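Local coordinates for protein transcriptional regulator (Methanobacterium thermoautotrophicum, PDB 3BPV) that acts as a transcriptional repressor of the MarR family, probably binding DNA as a homodimer through its winged-helix domains, at the interface of chains A and B. Coordinates in Å, arbitrary orientation; residue numbers count along the deposited sequence, not the author numbering. Chains: chain A/B, Transcriptional regulator.

Contact 1 and contact 2 lie side by side in one dimer interface, the centres of their C-alpha atoms about 12 Å apart. They share A:Phe123, and leucine on phenylalanine and isoleucine against cysteine recur in both as twins with the chains exchanged. Both draw on helix 117-136 and helix 3-21, the terminal helices by which MarR proteins characteristically pair. Contact 1 adds the turn after helix 97-111 of chain A, with charged and watery edges; contact 2 is apolar and runs to the two-fold axis. Together they make a continuous seam, which would hold the two winged-helix lobes in a set relation for binding DNA.

Contact 1: the interface of chains A and B. Residues chain A 10, 111-112, 114-115, 123; chain B 126-127, 129-130, 133.
B:Leu130 presses its two methyl branches against aromatic rings of chain A. CD1 lies over the face of A:Phe123, 3.4 Å from CZ, while CD2 lies over A:Phe115, 3.6 Å from CE1. With CG anti to the carbonyl carbon (chi1 -65°), the fork points away from its helix and each prong meets a different ring. CD2 also touches A:Phe112 CD1 at 3.7 Å, and CB meets the tip of A:Ile10, 3.7 Å from CD1. A branched leucine suits a site walled on several sides.

The opposite face of A:Phe115 carries B:Arg129. The guanidinium is tilted 24° from the ring and slides toward its rim, NH2 standing 3.9 Å from the centroid in a cation-pi contact. The arginine chain bends at chi3 to lay the group there. NH2 also makes a weak hydrogen bond to the backbone A:Asp114 O, 3.2 Å away at the guanidinium edge. A:Phe115 is thus pressed between aliphatic and cationic partners, and an alanine here would probably open a gap beside the B:Leu130 methyl and leave the B:Arg129 guanidinium without its flat support, with the weak bond to A:Asp114 O to steady it.

At the polar margin one water joins A:Leu111 O, A:Asp114 N and B:Glu133 OE1, the last 2.9 Å from it. It gives the glutamate carboxylate a partner close to A:Asp114, whose own carboxylate would probably repel it somewhat.

In the fold, helix 117-136 of chain B lies in a groove of chain A formed by helix 3-21, the end of helix 97-111, the turn after it and helix 117-136.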
loop_
_atom_site.group_PDB
_atom_site.type_symbol
_atom_site.label_atom_id
_atom_site.label_comp_id
_atom_site.label_asym_id
_atom_site.label_seq_id
_atom_site.Cartn_x
_atom_site.Cartn_y
_atom_site.Cartn_z
ATOM N N ILE A 10 1.954 -5.745 7.852
ATOM C CA ILE A 10 0.905 -6.722 7.594
ATOM C C ILE A 10 0.600 -6.783 6.094
ATOM O O ILE A 10 0.539 -7.863 5.509
ATOM C CB ILE A 10 -0.377 -6.357 8.381
ATOM C CG1 ILE A 10 -0.100 -6.462 9.887
ATOM C CG2 ILE A 10 -1.539 -7.265 7.962
ATOM C CD1 ILE A 10 -1.187 -5.891 10.771
ATOM N N LEU A 111 -2.556 -15.499 8.958
ATOM C CA LEU A 111 -2.267 -14.328 9.775
ATOM C C LEU A 111 -2.860 -14.433 11.182
ATOM O O LEU A 111 -2.231 -14.041 12.163
ATOM C CB LEU A 111 -2.818 -13.077 9.091
ATOM C CG LEU A 111 -2.250 -11.747 9.599
ATOM C CD1 LEU A 111 -0.858 -11.552 9.025
ATOM C CD2 LEU A 111 -3.146 -10.596 9.195
ATOM N N PHE A 112 -4.075 -14.966 11.265
ATOM C CA PHE A 112 -4.790 -15.099 12.535
ATOM C C PHE A 112 -4.604 -16.416 13.283
ATOM O O PHE A 112 -5.341 -16.685 14.226
ATOM C CB PHE A 112 -6.298 -14.918 12.304
ATOM C CG PHE A 112 -6.729 -13.493 12.074
ATOM C CD1 PHE A 112 -6.565 -12.531 13.064
ATOM C CD2 PHE A 112 -7.349 -13.129 10.877
ATOM C CE1 PHE A 112 -7.020 -11.219 12.865
ATOM C CE2 PHE A 112 -7.808 -11.826 10.668
ATOM C CZ PHE A 112 -7.642 -10.870 11.667
ATOM N N ASP A 114 -2.658 -17.469 15.619
ATOM C CA ASP A 114 -2.503 -17.366 17.065
ATOM C C ASP A 114 -3.552 -16.475 17.731
ATOM O O ASP A 114 -3.378 -16.035 18.865
ATOM C CB ASP A 114 -1.102 -16.856 17.398
ATOM C CG ASP A 114 -0.018 -17.852 17.033
ATOM O OD1 ASP A 114 1.165 -17.461 17.024
ATOM O OD2 ASP A 114 -0.350 -19.027 16.762
ATOM N N PHE A 115 -4.639 -16.217 17.019
ATOM C CA PHE A 115 -5.725 -15.393 17.546
ATOM C C PHE A 115 -6.918 -16.271 17.885
ATOM O O PHE A 115 -7.218 -17.216 17.152
ATOM C CB PHE A 115 -6.196 -14.386 16.493
ATOM C CG PHE A 115 -5.519 -13.048 16.562
ATOM C CD1 PHE A 115 -4.135 -12.948 16.551
ATOM C CD2 PHE A 115 -6.279 -11.882 16.611
ATOM C CE1 PHE A 115 -3.510 -11.702 16.587
ATOM C CE2 PHE A 115 -5.661 -10.627 16.648
ATOM C CZ PHE A 115 -4.279 -10.540 16.636
ATOM N N PHE A 123 -11.015 -7.631 16.172
ATOM C CA PHE A 123 -10.096 -6.921 15.297
ATOM C C PHE A 123 -10.831 -6.463 14.052
ATOM O O PHE A 123 -10.705 -5.312 13.640
ATOM C CB PHE A 123 -8.915 -7.815 14.897
ATOM C CG PHE A 123 -7.817 -7.074 14.175
ATOM C CD1 PHE A 123 -6.976 -6.205 14.869
ATOM C CD2 PHE A 123 -7.659 -7.195 12.800
ATOM C CE1 PHE A 123 -5.996 -5.464 14.200
ATOM C CE2 PHE A 123 -6.683 -6.458 12.126
ATOM C CZ PHE A 123 -5.848 -5.587 12.833
ATOM N N MET B 126 -2.968 -5.808 18.983
ATOM C CA MET B 126 -3.335 -6.836 18.023
ATOM C C MET B 126 -2.564 -6.641 16.732
ATOM O O MET B 126 -2.122 -7.608 16.122
ATOM C CB MET B 126 -4.841 -6.822 17.760
ATOM C CG MET B 126 -5.643 -7.340 18.937
ATOM S SD MET B 126 -7.375 -7.587 18.526
ATOM C CE MET B 126 -7.976 -5.925 18.522
ATOM N N CYS B 127 -2.377 -5.395 16.316
ATOM C CA CYS B 127 -1.636 -5.133 15.086
ATOM C C CYS B 127 -0.196 -5.579 15.225
ATOM O O CYS B 127 0.395 -6.093 14.278
ATOM C CB CYS B 127 -1.658 -3.646 14.720
ATOM S SG CYS B 127 -1.555 -3.375 12.944
ATOM N N ARG B 129 0.887 -7.997 17.113
ATOM C CA ARG B 129 0.866 -9.455 17.025
ATOM C C ARG B 129 0.705 -9.933 15.585
ATOM O O ARG B 129 1.356 -10.893 15.168
ATOM C CB ARG B 129 -0.261 -10.021 17.881
ATOM C CG ARG B 129 0.004 -9.915 19.362
ATOM C CD ARG B 129 -1.258 -10.170 20.154
ATOM N NE ARG B 129 -1.810 -11.497 19.910
ATOM C CZ ARG B 129 -3.051 -11.847 20.225
ATOM N NH1 ARG B 129 -3.860 -10.961 20.796
ATOM N NH2 ARG B 129 -3.490 -13.070 19.960
ATOM N N LEU B 130 -0.162 -9.278 14.821
ATOM C CA LEU B 130 -0.361 -9.667 13.431
ATOM C C LEU B 130 0.885 -9.337 12.605
ATOM O O LEU B 130 1.251 -10.084 11.703
ATOM C CB LEU B 130 -1.589 -8.963 12.859
ATOM C CG LEU B 130 -2.905 -9.370 13.525
ATOM C CD1 LEU B 130 -4.002 -8.415 13.087
ATOM C CD2 LEU B 130 -3.256 -10.812 13.145
ATOM N N GLU B 133 3.365 -12.017 13.057
ATOM C CA GLU B 133 3.018 -13.195 12.268
ATOM C C GLU B 133 3.352 -12.929 10.800
ATOM O O GLU B 133 3.851 -13.801 10.092
ATOM C CB GLU B 133 1.525 -13.499 12.396
ATOM C CG GLU B 133 1.079 -14.739 11.630
ATOM C CD GLU B 133 1.554 -16.029 12.271
ATOM O OE1 GLU B 133 1.146 -16.303 13.417
ATOM O OE2 GLU B 133 2.331 -16.768 11.629
HETATM O O HOH W 1 -1.259 -15.154 14.474
#

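Contact 2: the interface of chains A and B. Residues chain A 123-124, 127-128, 130-131; chain B 3, 6-7, 10, 123.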
loop_
_atom_site.group_PDB
_atom_site.type_symbol
_atom_site.label_atom_id
_atom_site.label_comp_id
_atom_site.label_asym_id
_atom_site.label_seq_id
_atom_site.Cartn_x
_atom_site.Cartn_y
_atom_site.Cartn_z
ATOM N N PHE A 123 -11.015 -7.631 16.172
ATOM C CA PHE A 123 -10.096 -6.921 15.297
ATOM C C PHE A 123 -10.831 -6.463 14.052
ATOM O O PHE A 123 -10.705 -5.312 13.640
ATOM C CB PHE A 123 -8.915 -7.815 14.897
ATOM C CG PHE A 123 -7.817 -7.074 14.175
ATOM C CD1 PHE A 123 -6.976 -6.205 14.869
ATOM C CD2 PHE A 123 -7.659 -7.195 12.800
ATOM C CE1 PHE A 123 -5.996 -5.464 14.200
ATOM C CE2 PHE A 123 -6.683 -6.458 12.126
ATOM C CZ PHE A 123 -5.848 -5.587 12.833
ATOM N N ARG A 124 -11.608 -7.363 13.454
ATOM C CA ARG A 124 -12.360 -7.027 12.253
ATOM C C ARG A 124 -13.344 -5.887 12.514
ATOM O O ARG A 124 -13.476 -4.970 11.697
ATOM C CB ARG A 124 -13.119 -8.255 11.741
ATOM C CG ARG A 124 -13.929 -7.983 10.490
ATOM C CD ARG A 124 -13.048 -7.885 9.258
ATOM N NE ARG A 124 -13.165 -9.074 8.417
ATOM C CZ ARG A 124 -14.300 -9.486 7.861
ATOM N NH1 ARG A 124 -15.420 -8.803 8.053
ATOM N NH2 ARG A 124 -14.318 -10.583 7.117
ATOM N N CYS A 127 -11.476 -2.670 12.733
ATOM C CA CYS A 127 -11.006 -2.228 11.424
ATOM C C CYS A 127 -12.137 -1.601 10.635
ATOM O O CYS A 127 -11.933 -0.624 9.917
ATOM C CB CYS A 127 -10.422 -3.387 10.612
ATOM S SG CYS A 127 -9.136 -2.849 9.475
ATOM N N ARG A 128 -13.329 -2.181 10.744
ATOM C CA ARG A 128 -14.479 -1.633 10.039
ATOM C C ARG A 128 -14.748 -0.227 10.559
ATOM O O ARG A 128 -14.988 0.686 9.775
ATOM C CB ARG A 128 -15.718 -2.508 10.244
ATOM C CG ARG A 128 -16.931 -2.004 9.478
ATOM C CD ARG A 128 -18.179 -2.817 9.777
ATOM N NE ARG A 128 -18.091 -4.192 9.297
ATOM C CZ ARG A 128 -19.108 -5.050 9.319
ATOM N NH1 ARG A 128 -20.287 -4.672 9.799
ATOM N NH2 ARG A 128 -18.950 -6.284 8.859
ATOM N N LEU A 130 -12.614 1.840 11.969
ATOM C CA LEU A 130 -11.548 2.734 11.539
ATOM C C LEU A 130 -11.688 3.048 10.047
ATOM O O LEU A 130 -11.418 4.164 9.617
ATOM C CB LEU A 130 -10.187 2.107 11.833
ATOM C CG LEU A 130 -9.898 1.915 13.323
ATOM C CD1 LEU A 130 -8.670 1.037 13.486
ATOM C CD2 LEU A 130 -9.685 3.278 13.991
ATOM N N ALA A 131 -12.114 2.065 9.257
ATOM C CA ALA A 131 -12.294 2.284 7.825
ATOM C C ALA A 131 -13.402 3.310 7.612
ATOM O O ALA A 131 -13.315 4.150 6.718
ATOM C CB ALA A 131 -12.650 0.974 7.127
ATOM N N LEU B 3 -10.238 -8.709 4.784
ATOM C CA LEU B 3 -9.499 -7.922 5.764
ATOM C C LEU B 3 -8.570 -6.934 5.078
ATOM O O LEU B 3 -8.489 -5.765 5.464
ATOM C CB LEU B 3 -8.670 -8.829 6.676
ATOM C CG LEU B 3 -7.788 -8.073 7.682
ATOM C CD1 LEU B 3 -8.670 -7.366 8.707
ATOM C CD2 LEU B 3 -6.842 -9.038 8.370
ATOM N N LEU B 6 -10.209 -3.723 4.108
ATOM C CA LEU B 6 -10.439 -2.779 5.194
ATOM C C LEU B 6 -9.149 -2.036 5.513
ATOM O O LEU B 6 -9.160 -0.813 5.691
ATOM C CB LEU B 6 -10.932 -3.501 6.450
ATOM C CG LEU B 6 -12.326 -4.110 6.352
ATOM C CD1 LEU B 6 -12.603 -4.866 7.641
ATOM C CD2 LEU B 6 -13.374 -3.020 6.111
ATOM N N LEU B 7 -8.039 -2.771 5.589
ATOM C CA LEU B 7 -6.746 -2.165 5.891
ATOM C C LEU B 7 -6.367 -1.170 4.803
ATOM O O LEU B 7 -5.772 -0.122 5.079
ATOM C CB LEU B 7 -5.661 -3.242 6.023
ATOM C CG LEU B 7 -5.860 -4.264 7.152
ATOM C CD1 LEU B 7 -4.645 -5.186 7.213
ATOM C CD2 LEU B 7 -6.066 -3.554 8.482
ATOM N N ILE B 10 -8.180 2.120 5.204
ATOM C CA ILE B 10 -7.507 2.879 6.248
ATOM C C ILE B 10 -6.224 3.509 5.698
ATOM O O ILE B 10 -5.975 4.698 5.890
ATOM C CB ILE B 10 -7.173 1.961 7.450
ATOM C CG1 ILE B 10 -8.476 1.470 8.095
ATOM C CG2 ILE B 10 -6.294 2.705 8.463
ATOM C CD1 ILE B 10 -8.298 0.369 9.118
ATOM N N PHE B 123 -6.198 -2.391 19.924
ATOM C CA PHE B 123 -6.013 -2.458 18.483
ATOM C C PHE B 123 -4.531 -2.481 18.162
ATOM O O PHE B 123 -4.079 -3.295 17.360
ATOM C CB PHE B 123 -6.672 -1.260 17.787
ATOM C CG PHE B 123 -6.708 -1.383 16.284
ATOM C CD1 PHE B 123 -7.587 -2.274 15.669
ATOM C CD2 PHE B 123 -5.831 -0.659 15.487
ATOM C CE1 PHE B 123 -7.586 -2.443 14.281
ATOM C CE2 PHE B 123 -5.824 -0.823 14.100
ATOM C CZ PHE B 123 -6.708 -1.723 13.496
#
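A:Phe123 and B:Phe123 meet because in both chains CG is anti to the backbone N (chi1 -171°), which sends each ring out from its helix toward the two-fold axis. The side chains cross at about a right angle, yet the rings lie parallel and displaced, one rim over the other, the two CE1 atoms 3.4 Å apart. The far face of B:Phe123 is covered by A:Leu130, the twin of the leucine-ring contact of contact 1, with CD1 3.5 Å from the ring centroid in a CH-pi contact. The ring of chain B is therefore inserted between two side chains of one helix, A:Phe123 and A:Leu130. Flat phenylalanine suits this thin slot, and repetition by symmetry gives a layered order of leucine, ring, ring, leucine across the axis.

Beside this centre, A:Cys127 turns SG anti to its backbone N (chi1 -150°), toward helix 3-21 of chain B. The small, polarisable sulfur fits among aliphatic groups: B:Leu7 CD2 and B:Ile10 CD1 each lie 3.3 Å from SG, and B:Leu6 CB 3.6 Å. These approaches show close packing round the sulfur.

B:Ile10 CG1 lies 3.9 Å from A:Ala131 CA; the short methyl of alanine probably helps the helices come this near. No nitrogen or oxygen of one chain comes within bonding reach of one of the other in this patch, so shape and burial would supply most of its binding strength.

At the outer edge B:Leu6 buries its side chain under the aliphatic stem of A:Arg124. The arginine chain bends at chi2 and chi3, and its CD methylene rests 3.5 Å from the B:Leu6 CD1 methyl.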